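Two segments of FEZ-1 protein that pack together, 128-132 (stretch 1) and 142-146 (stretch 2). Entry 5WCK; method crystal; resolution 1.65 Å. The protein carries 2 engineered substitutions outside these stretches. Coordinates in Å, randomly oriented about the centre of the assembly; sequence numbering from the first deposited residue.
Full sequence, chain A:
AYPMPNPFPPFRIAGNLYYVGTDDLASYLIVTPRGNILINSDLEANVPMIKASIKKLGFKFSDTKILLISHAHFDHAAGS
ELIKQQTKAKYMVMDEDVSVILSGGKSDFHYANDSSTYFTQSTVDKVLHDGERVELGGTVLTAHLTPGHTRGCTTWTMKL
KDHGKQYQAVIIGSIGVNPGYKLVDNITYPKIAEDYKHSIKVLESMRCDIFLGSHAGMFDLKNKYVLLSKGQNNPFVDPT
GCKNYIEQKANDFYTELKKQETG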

# COMPACT_ATOMS: atom_id res chain seq x y z
N LEU A 128 5.18 -14.00 1.20
CA LEU A 128 5.10 -13.55 2.59
C LEU A 128 3.86 -14.09 3.30
O LEU A 128 2.93 -14.60 2.68
CB LEU A 128 5.09 -12.02 2.63
CG LEU A 128 6.30 -11.33 2.00
CD1 LEU A 128 6.10 -9.83 1.94
CD2 LEU A 128 7.59 -11.69 2.71
N HIS A 129 3.87 -13.97 4.63
CA HIS A 129 2.80 -14.46 5.49
C HIS A 129 2.49 -13.42 6.55
O HIS A 129 3.29 -12.56 6.81
CB HIS A 129 3.18 -15.82 6.11
CG HIS A 129 3.68 -16.77 5.09
ND1 HIS A 129 2.83 -17.62 4.39
CD2 HIS A 129 4.91 -16.96 4.57
CE1 HIS A 129 3.53 -18.31 3.51
NE2 HIS A 129 4.81 -17.93 3.60
N ASP A 130 1.33 -13.55 7.20
CA ASP A 130 0.91 -12.59 8.21
C ASP A 130 1.96 -12.48 9.31
O ASP A 130 2.37 -13.50 9.91
CB ASP A 130 -0.43 -13.01 8.82
CG ASP A 130 -1.16 -11.96 9.62
OD1 ASP A 130 -0.74 -10.77 9.62
OD2 ASP A 130 -2.18 -12.35 10.24
N GLY A 131 2.38 -11.24 9.60
CA GLY A 131 3.30 -10.96 10.69
C GLY A 131 4.77 -11.14 10.30
O GLY A 131 5.68 -10.88 11.12
N GLU A 132 5.05 -11.52 9.04
CA GLU A 132 6.43 -11.76 8.59
C GLU A 132 7.18 -10.43 8.41
O GLU A 132 6.61 -9.43 7.99
CB GLU A 132 6.45 -12.52 7.28
CG GLU A 132 7.81 -13.00 6.87
CD GLU A 132 7.80 -14.06 5.79
OE1 GLU A 132 8.90 -14.58 5.47
OE2 GLU A 132 6.73 -14.36 5.29
N THR A 142 7.10 -4.83 8.84
CA THR A 142 6.26 -5.97 9.17
C THR A 142 5.02 -5.98 8.28
O THR A 142 4.34 -4.94 8.12
CB THR A 142 5.85 -6.00 10.64
OG1 THR A 142 7.00 -6.07 11.51
CG2 THR A 142 4.97 -7.20 10.93
N ALA A 143 4.75 -7.15 7.68
CA ALA A 143 3.59 -7.36 6.82
C ALA A 143 2.41 -7.84 7.68
O ALA A 143 2.48 -8.89 8.32
CB ALA A 143 3.91 -8.38 5.77
N HIS A 144 1.34 -7.05 7.72
CA HIS A 144 0.12 -7.44 8.42
C HIS A 144 -0.95 -7.77 7.39
O HIS A 144 -1.29 -6.93 6.56
CB HIS A 144 -0.39 -6.36 9.37
CG HIS A 144 0.61 -5.95 10.39
ND1 HIS A 144 0.66 -6.49 11.65
CD2 HIS A 144 1.63 -5.06 10.31
CE1 HIS A 144 1.63 -5.90 12.33
NE2 HIS A 144 2.24 -5.04 11.53
N LEU A 145 -1.48 -8.99 7.47
CA LEU A 145 -2.58 -9.37 6.61
C LEU A 145 -3.85 -8.67 7.11
O LEU A 145 -4.33 -8.95 8.23
CB LEU A 145 -2.72 -10.90 6.62
CG LEU A 145 -3.83 -11.49 5.76
CD1 LEU A 145 -3.71 -11.11 4.31
CD2 LEU A 145 -3.84 -13.00 5.90
N THR A 146 -4.38 -7.79 6.26
CA THR A 146 -5.62 -7.09 6.51
C THR A 146 -6.51 -7.32 5.31
O THR A 146 -6.64 -6.46 4.44
CB THR A 146 -5.36 -5.60 6.79
OG1 THR A 146 -4.67 -4.98 5.71
CG2 THR A 146 -4.59 -5.43 8.08
O HOH W 1 -3.97 -10.48 10.29
O HOH W 2 -0.11 -9.57 11.72

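Stretch 1 makes a tight turn against the edge of a strand, residues 142-145 of stretch 2. The contact is small, burying 298 Å² over both sides, and rests mainly on three direct hydrogen bonds.

L128 points its CA-to-CB bond toward stretch 2, but L128 CD1 comes no closer than 4.6 Å to A143 CB. H129 opens a type II beta turn that runs to E132. Its CA-to-CB bond points away from stretch 2, and its side chain makes no contact there, while H129 O accepts from E132 N at 3.0 Å and closes the turn.

D130 has its CA 5.0 Å from the CA of L145. Its CA-to-CB bond points sideways, yet with chi1 at t the carboxylate comes nearer to the strand. There D130 OD1 accepts a hydrogen bond from L145 N at 2.9 Å. The N-H...O angle of 167° is nearly straight, so the N-H points almost directly at the carboxylate oxygen. D130 CG also lies 3.5 Å from L145 CB. Two waters extend the pairing. Water 1 donates to D130 OD2 and to L145 O, both at 2.6 Å. Water 2 donates to D130 OD1 at 2.5 Å and lies 3.2 Å from H144 ND1, linking the carboxylate to the imidazole.

G131 has a positive phi of 84°, a value that favours glycine. G131 N donates to A143 O at 2.7 Å, a short bond with a bent angle of 144°. G131 O lies 3.8 Å from T142 CG2, a simple packing contact.

The CA-to-CB bond of E132 points away from stretch 2, and E132 OE2 accepts a weak bond from H129 N at 3.0 Å, within the turn. Its backbone faces the strand: E132 O accepts from A143 N at 3.0 Å, at an almost linear 176°. A143 therefore uses both its N and its O to hold the turn.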